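Local coordinates for protein nucleocapsid (Crimean-congo hemorrhagic fever virus, PDB 4AKL) that probably binds single-stranded and double-stranded RNA, takes part in packaging the viral genome, and cuts double-stranded DNA without sequence preference, at residues K132-I137 / F466-N471; I137-R140 / N144-A147; Y311-K316 / S386-C391; R428-L433 / E452-Q457. All coordinates share one frame; numbering follows the deposited sequence. Where two conformers were deposited one is given.

Contact 1 (K132-I137 / F466-N471); sequences KWRKDI and FQNAYN
Arg134 sets off from the last turn of helix 120-136 with CG beside the backbone N (chi1 -71°) and then stays extended from CG to NE, a path that carries its guanidinium across to Phe466 and Asn468 in the C-terminal loop. On the loop side Asn468 takes a different first torsion, with CG anti to the backbone N (chi1 166°), and forms an Asx turn: its OD1 accepts from the backbone N of Tyr470 at 2.8 Å. The turn holds the amide against its own chain, while CB faces the arginine. The guanidinium grips one carbonyl oxygen end-on, Arg134 NH1 at 3.0 Å and Arg134 NH2 at 3.1 Å from Phe466 O. That oxygen lies close to the guanidinium plane, whereas NH2 stands well above the plane of the carbonyl. Arginine suits the place because its flat guanidinium, with several N-H donors, can serve several acceptors while buried: NE makes a salt bridge with Asp305 OD2, which also receives Asn468 ND2, so one carboxylate oxygen positions both side chains and probably balances the charge. Over the centre of one guanidinium face sits Asn468 CB, 3.6 Å from Arg134 CZ.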
loop_
_atom_site.group_PDB
_atom_site.type_symbol
_atom_site.label_atom_id
_atom_site.label_comp_id
_atom_site.label_asym_id
_atom_site.label_seq_id
_atom_site.Cartn_x
_atom_site.Cartn_y
_atom_site.Cartn_z
ATOM N N LYS A 132 -11.129 -6.551 2.083
ATOM C CA LYS A 132 -12.279 -6.980 2.869
ATOM C C LYS A 132 -12.821 -5.876 3.794
ATOM O O LYS A 132 -14.036 -5.636 3.823
ATOM C CB LYS A 132 -11.940 -8.220 3.690
ATOM C CG LYS A 132 -13.167 -8.844 4.449
ATOM C CD LYS A 132 -12.846 -10.261 4.963
ATOM C CE LYS A 132 -13.853 -10.733 6.063
ATOM N NZ LYS A 132 -15.228 -10.489 5.649
ATOM N N TRP A 133 -11.917 -5.224 4.535
ATOM C CA TRP A 133 -12.261 -4.151 5.409
ATOM C C TRP A 133 -13.017 -3.089 4.629
ATOM O O TRP A 133 -14.087 -2.671 5.073
ATOM C CB TRP A 133 -10.990 -3.581 6.019
ATOM C CG TRP A 133 -11.116 -2.429 6.927
ATOM C CD1 TRP A 133 -11.236 -2.450 8.298
ATOM C CD2 TRP A 133 -11.092 -1.070 6.552
ATOM N NE1 TRP A 133 -11.298 -1.172 8.803
ATOM C CE2 TRP A 133 -11.211 -0.294 7.751
ATOM C CE3 TRP A 133 -10.981 -0.411 5.333
ATOM C CZ2 TRP A 133 -11.209 1.120 7.743
ATOM C CZ3 TRP A 133 -10.984 1.012 5.322
ATOM C CH2 TRP A 133 -11.101 1.743 6.535
ATOM N N ARG A 134 -12.468 -2.661 3.481
ATOM C CA ARG A 134 -13.112 -1.669 2.639
ATOM C C ARG A 134 -14.548 -2.092 2.195
ATOM O O ARG A 134 -15.478 -1.322 2.324
ATOM C CB ARG A 134 -12.266 -1.370 1.410
ATOM C CG ARG A 134 -11.029 -0.607 1.722
ATOM C CD ARG A 134 -10.077 -0.586 0.610
ATOM N NE ARG A 134 -8.990 0.419 0.878
ATOM C CZ ARG A 134 -8.893 1.642 0.352
ATOM N NH1 ARG A 134 -9.794 2.116 -0.517
ATOM N NH2 ARG A 134 -7.849 2.407 0.669
ATOM N N LYS A 135 -14.685 -3.319 1.695
ATOM C CA LYS A 135 -15.974 -3.874 1.327
ATOM C C LYS A 135 -16.964 -3.952 2.519
ATOM O O LYS A 135 -18.093 -3.479 2.423
ATOM C CB LYS A 135 -15.813 -5.286 0.724
ATOM C CG LYS A 135 -15.318 -5.338 -0.766
ATOM C CD LYS A 135 -15.955 -6.537 -1.562
ATOM C CE LYS A 135 -17.482 -6.336 -1.843
ATOM N NZ LYS A 135 -18.125 -7.329 -2.828
ATOM N N ASP A 136 -16.530 -4.559 3.620
ATOM C CA ASP A 136 -17.392 -4.763 4.790
ATOM C C ASP A 136 -17.928 -3.460 5.382
ATOM O O ASP A 136 -19.102 -3.406 5.723
ATOM C CB ASP A 136 -16.666 -5.571 5.889
ATOM C CG ASP A 136 -16.423 -7.050 5.481
ATOM O OD1 ASP A 136 -16.901 -7.503 4.400
ATOM O OD2 ASP A 136 -15.742 -7.754 6.246
ATOM N N ILE A 137 -17.102 -2.416 5.482
ATOM C CA ILE A 137 -17.590 -1.160 6.105
ATOM C C ILE A 137 -18.258 -0.151 5.112
ATOM O O ILE A 137 -18.655 0.968 5.518
ATOM C CB ILE A 137 -16.464 -0.459 6.979
ATOM C CG1 ILE A 137 -15.399 0.288 6.106
ATOM C CG2 ILE A 137 -15.827 -1.476 7.917
ATOM C CD1 ILE A 137 -14.414 1.175 6.936
ATOM N N PHE A 466 -6.785 7.938 -0.535
ATOM C CA PHE A 466 -7.720 6.931 -0.056
ATOM C C PHE A 466 -8.014 5.799 -1.028
ATOM O O PHE A 466 -8.835 4.971 -0.734
ATOM C CB PHE A 466 -9.001 7.608 0.410
ATOM C CG PHE A 466 -8.727 8.585 1.483
ATOM C CD1 PHE A 466 -8.519 8.155 2.768
ATOM C CD2 PHE A 466 -8.626 9.939 1.202
ATOM C CE1 PHE A 466 -8.198 9.090 3.819
ATOM C CE2 PHE A 466 -8.313 10.848 2.224
ATOM C CZ PHE A 466 -8.106 10.403 3.548
ATOM N N GLN A 467 -7.319 5.781 -2.149
ATOM C CA GLN A 467 -7.358 4.684 -3.095
ATOM C C GLN A 467 -6.411 3.586 -2.711
ATOM O O GLN A 467 -5.351 3.849 -2.218
ATOM C CB GLN A 467 -7.017 5.174 -4.518
ATOM C CG GLN A 467 -8.170 5.828 -5.183
ATOM C CD GLN A 467 -7.795 6.753 -6.320
ATOM O OE1 GLN A 467 -6.629 7.199 -6.456
ATOM N NE2 GLN A 467 -8.789 7.074 -7.141
ATOM N N ASN A 468 -6.813 2.350 -2.924
ATOM C CA ASN A 468 -5.960 1.167 -2.748
ATOM C C ASN A 468 -5.559 0.788 -4.136
ATOM O O ASN A 468 -6.432 0.695 -5.044
ATOM C CB ASN A 468 -6.724 0.064 -2.013
ATOM C CG ASN A 468 -6.042 -1.338 -2.089
ATOM O OD1 ASN A 468 -5.728 -1.865 -3.178
ATOM N ND2 ASN A 468 -5.855 -1.944 -0.930
ATOM N N ALA A 469 -4.264 0.557 -4.348
ATOM C CA ALA A 469 -3.772 0.267 -5.712
ATOM C C ALA A 469 -3.145 -1.120 -5.832
ATOM O O ALA A 469 -2.391 -1.378 -6.800
ATOM C CB ALA A 469 -2.781 1.368 -6.178
ATOM N N TYR A 470 -3.466 -2.010 -4.889
ATOM C CA TYR A 470 -2.909 -3.352 -4.899
ATOM C C TYR A 470 -3.168 -4.092 -6.221
ATOM O O TYR A 470 -2.236 -4.686 -6.717
ATOM C CB TYR A 470 -3.402 -4.222 -3.715
ATOM C CG TYR A 470 -2.820 -5.647 -3.760
ATOM C CD1 TYR A 470 -1.452 -5.836 -3.745
ATOM C CD2 TYR A 470 -3.630 -6.788 -3.816
ATOM C CE1 TYR A 470 -0.893 -7.081 -3.789
ATOM C CE2 TYR A 470 -3.056 -8.070 -3.848
ATOM C CZ TYR A 470 -1.680 -8.190 -3.836
ATOM O OH TYR A 470 -1.032 -9.394 -3.870
ATOM N N ASN A 471 -4.396 -4.033 -6.778
ATOM C CA ASN A 471 -4.757 -4.742 -8.064
ATOM C C ASN A 471 -4.497 -3.990 -9.369
ATOM O O ASN A 471 -5.046 -4.329 -10.381
ATOM C CB ASN A 471 -6.246 -5.186 -8.051
ATOM C CG ASN A 471 -6.514 -6.212 -7.027
ATOM O OD1 ASN A 471 -5.794 -7.211 -6.948
ATOM N ND2 ASN A 471 -7.546 -6.000 -6.220
#

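Contact 2 (I137-R140 / N144-A147); sequences IGFR and NTAA
The backbone doubles back just after helix 120-136, bringing the CA atoms of Arg140 and Thr145 to 4.9 Å from each other. A Schellman motif ends helix 120-136: Gly138 is the first residue to leave helical geometry, and its positive phi of 58° is one that glycine adopts with little strain. Beyond it, the two short segments touch without a direct conventional hydrogen bond between them; instead Arg140 CA approaches Thr145 O at 3.4 Å in a CA-H...O contact. Arg140 then runs extended along Ala146, so that its guanidinium lies with one face over Ala146 CB, toward its rim, Arg140 NH1 being 3.4 Å from that methyl. A small methyl suits a flat cation that must pass close by. At the edge of the same group a water accepts from Arg140 NH1 at 2.9 Å and also from Ala147 N. Arg140 was deposited in two conformers, and both the guanidinium packing and the water bridge hold for the one described. The other half of the contact is buried. With OG1 placed between its backbone N and carbonyl carbon (chi1 52°), Thr145 turns its hydroxyl into the bend, where Val141 N and Asn142 OD1 are its hydrogen-bonding partners. Its carbon side is thereby given to Phe139, a residue large enough to reach Trp82 and Phe466 as well. The two side chains cross at about a right angle, with Phe139 CE2 3.8 Å from Thr145 CB and 3.9 Å from Thr145 CG2.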
loop_
_atom_site.group_PDB
_atom_site.type_symbol
_atom_site.label_atom_id
_atom_site.label_comp_id
_atom_site.label_asym_id
_atom_site.label_seq_id
_atom_site.Cartn_x
_atom_site.Cartn_y
_atom_site.Cartn_z
ATOM N N ILE A 137 -17.102 -2.416 5.482
ATOM C CA ILE A 137 -17.590 -1.160 6.105
ATOM C C ILE A 137 -18.258 -0.151 5.112
ATOM O O ILE A 137 -18.655 0.968 5.518
ATOM C CB ILE A 137 -16.464 -0.459 6.979
ATOM C CG1 ILE A 137 -15.399 0.288 6.106
ATOM C CG2 ILE A 137 -15.827 -1.476 7.917
ATOM C CD1 ILE A 137 -14.414 1.175 6.936
ATOM N N GLY A 138 -18.382 -0.544 3.840
ATOM C CA GLY A 138 -18.786 0.383 2.785
ATOM C C GLY A 138 -17.876 1.588 2.649
ATOM O O GLY A 138 -18.346 2.712 2.582
ATOM N N PHE A 139 -16.568 1.384 2.627
ATOM C CA PHE A 139 -15.640 2.545 2.529
ATOM C C PHE A 139 -15.807 3.312 1.207
ATOM O O PHE A 139 -15.824 4.553 1.202
ATOM C CB PHE A 139 -14.149 2.156 2.700
ATOM C CG PHE A 139 -13.212 3.375 2.768
ATOM C CD1 PHE A 139 -13.262 4.247 3.849
ATOM C CD2 PHE A 139 -12.325 3.653 1.747
ATOM C CE1 PHE A 139 -12.460 5.346 3.902
ATOM C CE2 PHE A 139 -11.483 4.764 1.787
ATOM C CZ PHE A 139 -11.554 5.620 2.844
ATOM N N ARG A 140 -15.946 2.571 0.099
ATOM C CA ARG A 140 -16.085 3.170 -1.222
ATOM C C ARG A 140 -17.353 4.014 -1.332
ATOM O O ARG A 140 -18.413 3.478 -1.244
ATOM C CB ARG A 140 -16.117 2.075 -2.321
ATOM C CG ARG A 140 -15.982 2.631 -3.746
ATOM C CD ARG A 140 -16.553 1.717 -4.802
ATOM N NE ARG A 140 -16.639 2.409 -6.082
ATOM C CZ ARG A 140 -15.960 2.100 -7.184
ATOM N NH1 ARG A 140 -15.115 1.079 -7.217
ATOM N NH2 ARG A 140 -16.139 2.831 -8.267
ATOM N N ASN A 144 -12.403 8.233 -5.730
ATOM C CA ASN A 144 -11.284 8.597 -4.813
ATOM C C ASN A 144 -11.148 7.628 -3.648
ATOM O O ASN A 144 -10.112 7.569 -3.051
ATOM C CB ASN A 144 -11.466 10.026 -4.263
ATOM C CG ASN A 144 -11.285 11.129 -5.342
ATOM O OD1 ASN A 144 -10.629 10.922 -6.407
ATOM N ND2 ASN A 144 -11.846 12.331 -5.049
ATOM N N THR A 145 -12.205 6.865 -3.325
ATOM C CA THR A 145 -12.186 5.916 -2.202
ATOM C C THR A 145 -12.302 4.464 -2.664
ATOM O O THR A 145 -12.737 3.602 -1.896
ATOM C CB THR A 145 -13.305 6.280 -1.211
ATOM O OG1 THR A 145 -14.572 6.398 -1.915
ATOM C CG2 THR A 145 -12.947 7.617 -0.443
ATOM N N ALA A 146 -11.924 4.206 -3.914
ATOM C CA ALA A 146 -12.049 2.887 -4.541
ATOM C C ALA A 146 -10.778 2.092 -4.479
ATOM O O ALA A 146 -9.693 2.645 -4.251
ATOM C CB ALA A 146 -12.507 3.022 -6.071
ATOM N N ALA A 147 -10.932 0.774 -4.670
ATOM C CA ALA A 147 -9.804 -0.128 -4.935
ATOM C C ALA A 147 -9.581 -0.118 -6.430
ATOM O O ALA A 147 -10.458 -0.472 -7.188
ATOM C CB ALA A 147 -10.100 -1.532 -4.437
HETATM O O HOH W 1 -13.870 -0.348 -5.080
#

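Contact 3 (Y311-K316 / S386-C391); sequences YYWLYK and SEMGVC
On the helix that sets Trp313 and Leu314 against Met388, the shortest polar bond within either segment is the backbone one from Lys316 N to Tyr312 O, 2.8 Å. Glu387, whose CB rests 4.2 Å from Trp313 CZ3, turns its carboxylate away from the indole: OE1 is hydrogen-bonded to Thr306 OG1 and OE2 forms a salt bridge with Lys411. Trp313 likewise has its polar NE1 satisfied, by Ala378 O, so what the two helices offer each other is almost wholly apolar. In this largely helical protein, the axes of segments 311-316 and 386-391, on helices 306-316 and 385-392, make 103° and approach to 10.7 Å, a spacing that long side chains must fill. Met388 does so. Its CG meets the benzo edge of the indole, 3.6 Å from Trp313 CE3, and its sulfur stands obliquely beside the ring as a Met-aromatic contact, SD lying 5.2 Å from the centroid of the six-membered ring and 68° off its normal. An unbranched, polarisable thioether is flexible enough to follow that rim. The bend at chi3 (76°) then swings the terminal methyl past Leu314, putting Met388 CE 3.7 Å from Leu314 CD2.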
loop_
_atom_site.group_PDB
_atom_site.type_symbol
_atom_site.label_atom_id
_atom_site.label_comp_id
_atom_site.label_asym_id
_atom_site.label_seq_id
_atom_site.Cartn_x
_atom_site.Cartn_y
_atom_site.Cartn_z
ATOM N N TYR A 311 -6.235 2.588 10.378
ATOM C CA TYR A 311 -7.276 2.110 11.276
ATOM C C TYR A 311 -6.752 0.935 12.139
ATOM O O TYR A 311 -7.122 0.806 13.335
ATOM C CB TYR A 311 -8.555 1.734 10.499
ATOM C CG TYR A 311 -9.553 2.866 10.497
ATOM C CD1 TYR A 311 -10.379 3.067 11.567
ATOM C CD2 TYR A 311 -9.634 3.761 9.441
ATOM C CE1 TYR A 311 -11.299 4.121 11.590
ATOM C CE2 TYR A 311 -10.534 4.811 9.451
ATOM C CZ TYR A 311 -11.359 4.988 10.527
ATOM O OH TYR A 311 -12.208 6.036 10.534
ATOM N N TYR A 312 -5.891 0.103 11.556
ATOM C CA TYR A 312 -5.264 -0.953 12.296
ATOM C C TYR A 312 -4.470 -0.367 13.491
ATOM O O TYR A 312 -4.502 -0.919 14.602
ATOM C CB TYR A 312 -4.357 -1.760 11.391
ATOM C CG TYR A 312 -3.590 -2.801 12.115
ATOM C CD1 TYR A 312 -4.246 -3.849 12.752
ATOM C CD2 TYR A 312 -2.200 -2.754 12.181
ATOM C CE1 TYR A 312 -3.537 -4.839 13.449
ATOM C CE2 TYR A 312 -1.467 -3.759 12.893
ATOM C CZ TYR A 312 -2.135 -4.781 13.509
ATOM O OH TYR A 312 -1.434 -5.758 14.211
ATOM N N TRP A 313 -3.774 0.755 13.265
ATOM C CA TRP A 313 -2.950 1.352 14.321
ATOM C C TRP A 313 -3.823 1.949 15.392
ATOM O O TRP A 313 -3.502 1.824 16.575
ATOM C CB TRP A 313 -1.921 2.363 13.758
ATOM C CG TRP A 313 -0.892 1.683 12.858
ATOM C CD1 TRP A 313 -0.326 0.425 13.044
ATOM C CD2 TRP A 313 -0.357 2.180 11.647
ATOM N NE1 TRP A 313 0.544 0.141 12.030
ATOM C CE2 TRP A 313 0.546 1.204 11.152
ATOM C CE3 TRP A 313 -0.530 3.369 10.934
ATOM C CZ2 TRP A 313 1.254 1.377 9.996
ATOM C CZ3 TRP A 313 0.166 3.539 9.779
ATOM C CH2 TRP A 313 1.056 2.549 9.309
ATOM N N LEU A 314 -4.919 2.583 14.998
ATOM C CA LEU A 314 -5.901 3.005 15.976
ATOM C C LEU A 314 -6.385 1.831 16.825
ATOM O O LEU A 314 -6.377 1.906 18.060
ATOM C CB LEU A 314 -7.096 3.610 15.316
ATOM C CG LEU A 314 -7.015 4.903 14.558
ATOM C CD1 LEU A 314 -8.462 5.268 14.150
ATOM C CD2 LEU A 314 -6.343 6.033 15.388
ATOM N N TYR A 315 -6.767 0.740 16.167
ATOM C CA TYR A 315 -7.204 -0.458 16.881
ATOM C C TYR A 315 -6.110 -0.937 17.849
ATOM O O TYR A 315 -6.369 -1.076 19.037
ATOM C CB TYR A 315 -7.671 -1.525 15.883
ATOM C CG TYR A 315 -7.670 -2.879 16.415
ATOM C CD1 TYR A 315 -8.727 -3.343 17.226
ATOM C CD2 TYR A 315 -6.645 -3.731 16.132
ATOM C CE1 TYR A 315 -8.714 -4.674 17.725
ATOM C CE2 TYR A 315 -6.631 -5.044 16.637
ATOM C CZ TYR A 315 -7.665 -5.495 17.424
ATOM O OH TYR A 315 -7.615 -6.805 17.904
ATOM N N LYS A 316 -4.888 -1.135 17.357
ATOM C CA LYS A 316 -3.805 -1.592 18.207
ATOM C C LYS A 316 -3.472 -0.674 19.368
ATOM O O LYS A 316 -3.065 -1.162 20.376
ATOM C CB LYS A 316 -2.518 -1.812 17.418
ATOM C CG LYS A 316 -2.578 -2.950 16.489
ATOM C CD LYS A 316 -2.812 -4.348 17.206
ATOM C CE LYS A 316 -1.486 -4.952 17.651
ATOM N NZ LYS A 316 -1.648 -6.399 17.941
ATOM N N SER A 386 2.640 10.076 9.292
ATOM C CA SER A 386 2.053 10.855 8.210
ATOM C C SER A 386 0.865 10.140 7.473
ATOM O O SER A 386 -0.014 10.811 6.987
ATOM C CB SER A 386 3.128 11.303 7.188
ATOM O OG SER A 386 3.756 10.195 6.556
ATOM N N GLU A 387 0.847 8.793 7.445
ATOM C CA GLU A 387 -0.258 8.008 6.862
ATOM C C GLU A 387 -1.502 8.253 7.697
ATOM O O GLU A 387 -2.552 8.557 7.170
ATOM C CB GLU A 387 0.044 6.501 6.855
ATOM C CG GLU A 387 1.303 6.065 6.102
ATOM C CD GLU A 387 1.106 6.058 4.626
ATOM O OE1 GLU A 387 0.083 5.570 4.205
ATOM O OE2 GLU A 387 1.978 6.517 3.881
ATOM N N MET A 388 -1.355 8.128 9.012
ATOM C CA MET A 388 -2.451 8.450 9.932
ATOM C C MET A 388 -2.835 9.920 9.825
ATOM O O MET A 388 -4.021 10.244 9.879
ATOM C CB MET A 388 -2.053 8.132 11.382
ATOM C CG MET A 388 -1.679 6.713 11.627
ATOM S SD MET A 388 -1.321 6.344 13.389
ATOM C CE MET A 388 -2.986 6.305 13.964
ATOM N N GLY A 389 -1.844 10.810 9.646
ATOM C CA GLY A 389 -2.101 12.236 9.579
ATOM C C GLY A 389 -2.972 12.610 8.355
ATOM O O GLY A 389 -3.857 13.422 8.473
ATOM N N VAL A 390 -2.718 12.040 7.192
ATOM C CA VAL A 390 -3.581 12.362 6.057
ATOM C C VAL A 390 -5.019 11.828 6.251
ATOM O O VAL A 390 -5.973 12.450 5.817
ATOM C CB VAL A 390 -2.983 11.917 4.687
ATOM C CG1 VAL A 390 -2.986 10.400 4.548
ATOM C CG2 VAL A 390 -3.727 12.564 3.564
ATOM N N CYS A 391 -5.187 10.701 6.944
ATOM C CA CYS A 391 -6.548 10.197 7.179
ATOM C C CYS A 391 -7.389 10.944 8.218
ATOM O O CYS A 391 -8.603 11.141 8.044
ATOM C CB CYS A 391 -6.455 8.748 7.620
ATOM S SG CYS A 391 -5.726 7.578 6.514
#

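Contact 4 (R428-L433 / E452-Q457)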
loop_
_atom_site.group_PDB
_atom_site.type_symbol
_atom_site.label_atom_id
_atom_site.label_comp_id
_atom_site.label_asym_id
_atom_site.label_seq_id
_atom_site.Cartn_x
_atom_site.Cartn_y
_atom_site.Cartn_z
ATOM N N ARG A 428 5.141 18.667 -10.323
ATOM C CA ARG A 428 6.069 19.746 -9.990
ATOM C C ARG A 428 6.470 19.702 -8.510
ATOM O O ARG A 428 7.642 19.878 -8.190
ATOM C CB ARG A 428 5.510 21.100 -10.349
ATOM C CG ARG A 428 5.528 21.334 -11.845
ATOM C CD ARG A 428 5.043 22.701 -12.202
ATOM N NE ARG A 428 3.582 22.748 -12.376
ATOM C CZ ARG A 428 2.713 23.548 -11.722
ATOM N NH1 ARG A 428 3.089 24.432 -10.791
ATOM N NH2 ARG A 428 1.436 23.457 -12.014
ATOM N N THR A 429 5.501 19.445 -7.647
ATOM C CA THR A 429 5.700 19.500 -6.219
ATOM C C THR A 429 6.506 18.293 -5.690
ATOM O O THR A 429 7.339 18.455 -4.777
ATOM C CB THR A 429 4.341 19.576 -5.533
ATOM O OG1 THR A 429 3.608 20.680 -6.071
ATOM C CG2 THR A 429 4.478 19.687 -3.976
ATOM N N ILE A 430 6.250 17.098 -6.236
ATOM C CA ILE A 430 7.036 15.894 -5.943
ATOM C C ILE A 430 8.512 16.108 -6.261
ATOM O O ILE A 430 9.366 15.799 -5.471
ATOM C CB ILE A 430 6.516 14.675 -6.745
ATOM C CG1 ILE A 430 5.177 14.174 -6.168
ATOM C CG2 ILE A 430 7.513 13.515 -6.720
ATOM C CD1 ILE A 430 4.433 13.078 -6.973
ATOM N N VAL A 431 8.777 16.650 -7.448
ATOM C CA VAL A 431 10.127 16.925 -7.961
ATOM C C VAL A 431 10.873 17.952 -7.096
ATOM O O VAL A 431 12.079 17.782 -6.780
ATOM C CB VAL A 431 10.046 17.431 -9.458
ATOM C CG1 VAL A 431 11.263 18.158 -9.861
ATOM C CG2 VAL A 431 9.766 16.271 -10.376
ATOM N N LYS A 432 10.164 19.011 -6.721
ATOM C CA LYS A 432 10.763 20.044 -5.934
ATOM C C LYS A 432 11.125 19.458 -4.571
ATOM O O LYS A 432 12.184 19.805 -4.045
ATOM C CB LYS A 432 9.897 21.301 -5.814
ATOM C CG LYS A 432 10.739 22.606 -5.773
ATOM C CD LYS A 432 11.374 22.858 -7.185
ATOM C CE LYS A 432 11.605 24.274 -7.543
ATOM N NZ LYS A 432 12.886 24.862 -7.089
ATOM N N LEU A 433 10.309 18.546 -4.021
ATOM C CA LEU A 433 10.680 17.894 -2.747
ATOM C C LEU A 433 11.904 16.984 -2.878
ATOM O O LEU A 433 12.743 16.924 -1.958
ATOM C CB LEU A 433 9.566 17.098 -2.136
ATOM C CG LEU A 433 8.440 17.965 -1.621
ATOM C CD1 LEU A 433 7.164 17.146 -1.547
ATOM C CD2 LEU A 433 8.779 18.600 -0.255
ATOM N N GLU A 452 9.985 9.759 -4.006
ATOM C CA GLU A 452 9.954 8.639 -4.978
ATOM C C GLU A 452 8.713 7.741 -4.816
ATOM O O GLU A 452 8.106 7.350 -5.829
ATOM C CB GLU A 452 11.229 7.798 -4.915
ATOM C CG GLU A 452 12.395 8.558 -5.443
ATOM C CD GLU A 452 13.676 7.806 -5.424
ATOM O OE1 GLU A 452 13.663 6.640 -5.053
ATOM O OE2 GLU A 452 14.713 8.396 -5.790
ATOM N N HIS A 453 8.337 7.446 -3.555
ATOM C CA HIS A 453 7.117 6.691 -3.206
ATOM C C HIS A 453 5.922 7.479 -3.786
ATOM O O HIS A 453 5.029 6.912 -4.399
ATOM C CB HIS A 453 7.109 6.561 -1.656
ATOM C CG HIS A 453 5.978 5.791 -1.049
ATOM N ND1 HIS A 453 5.708 4.463 -1.344
ATOM C CD2 HIS A 453 5.075 6.156 -0.108
ATOM C CE1 HIS A 453 4.669 4.061 -0.622
ATOM N NE2 HIS A 453 4.269 5.069 0.138
ATOM N N LEU A 454 5.933 8.807 -3.580
ATOM C CA LEU A 454 4.861 9.645 -4.110
ATOM C C LEU A 454 4.781 9.594 -5.656
ATOM O O LEU A 454 3.715 9.456 -6.184
ATOM C CB LEU A 454 4.980 11.084 -3.650
ATOM C CG LEU A 454 4.658 11.404 -2.185
ATOM C CD1 LEU A 454 5.098 12.883 -1.924
ATOM C CD2 LEU A 454 3.163 11.159 -1.750
ATOM N N LEU A 455 5.902 9.704 -6.349
ATOM C CA LEU A 455 5.916 9.596 -7.820
ATOM C C LEU A 455 5.387 8.257 -8.322
ATOM O O LEU A 455 4.617 8.190 -9.279
ATOM C CB LEU A 455 7.327 9.826 -8.379
ATOM C CG LEU A 455 7.487 9.831 -9.921
ATOM C CD1 LEU A 455 6.609 10.869 -10.566
ATOM C CD2 LEU A 455 8.954 10.031 -10.342
ATOM N N HIS A 456 5.826 7.204 -7.667
ATOM C CA HIS A 456 5.435 5.839 -7.998
ATOM C C HIS A 456 3.922 5.737 -7.973
ATOM O O HIS A 456 3.310 5.323 -8.926
ATOM C CB HIS A 456 6.075 4.872 -7.010
ATOM C CG HIS A 456 5.824 3.451 -7.327
ATOM N ND1 HIS A 456 6.523 2.769 -8.303
ATOM C CD2 HIS A 456 4.942 2.575 -6.808
ATOM C CE1 HIS A 456 6.073 1.528 -8.367
ATOM N NE2 HIS A 456 5.119 1.385 -7.464
ATOM N N GLN A 457 3.351 6.177 -6.870
ATOM C CA GLN A 457 1.920 6.200 -6.673
ATOM C C GLN A 457 1.174 7.043 -7.670
ATOM O O GLN A 457 0.107 6.663 -8.048
ATOM C CB GLN A 457 1.606 6.658 -5.262
ATOM C CG GLN A 457 1.950 5.511 -4.313
ATOM C CD GLN A 457 1.884 5.898 -2.938
ATOM O OE1 GLN A 457 0.957 6.592 -2.505
ATOM N NE2 GLN A 457 2.861 5.467 -2.191
#
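A helix-to-helix seam joins helix 425-440 to helix 450-460 near the C-terminal end of the chain, and here Ile430 meets Leu454 and Leu455. The backbones come close, with Ile430 CA only 6.7 Å from Leu455 CA. What lies between them is chiefly the isoleucine, whose two branches divide the work. Its longer branch leaves with CG1 beside the backbone N (chi1 -73°) and points its end, CD1, at the peptide link between the two leucines: Ile430 CD1 is 3.7 Å from both Leu454 C and Leu455 N. The same methyl lies 3.9 Å from Leu454 CB. The shorter branch, anti to the backbone N, takes the other partner, Ile430 CG2 standing 4.0 Å from Leu455 CB. Isoleucine fits because a side chain branched at CB can touch two neighbouring residues close to their main chain at once. The leucines suit their places for a complementary reason: each offers a slim CB to Ile430, while the branched ends can pack further off. Leu454 also touches Ile413, as does Leu433, and Met169 of helix 163-181 lies against Ile430, so the apolar zone extends to other parts of the fold. Lys432, on another side of its helix, pairs with Asp44. Since the touching atoms are aliphatic groups and a main-chain amide that, within a helix, is presumably already hydrogen-bonded, the contact probably rests on close fit and the exclusion of water.

Overall arrangement
Contacts 1 and 2 form one unit, their centres 6 Å apart: they share Ile137, and Arg134 O to Phe139 N and Asn468 N to Ala146 O are probable hydrogen bonds joining them. Contact 3, centred about 15 Å from contact 1, touches it through Trp133 against Tyr311 and Phe466 against Val390 and Cys391. Contact 4 lies some 22 to 24 Å from the others, centre to centre, and touches none; its helix 425-440 follows helix 385-392 of contact 3 in the chain. Contact 2 closes first, then contact 3, then contact 4; the last two are nested within the long loop that contact 1 closes. The C-terminal loop thus returns to helix 120-136, tying late and early parts of this mostly helical protein together.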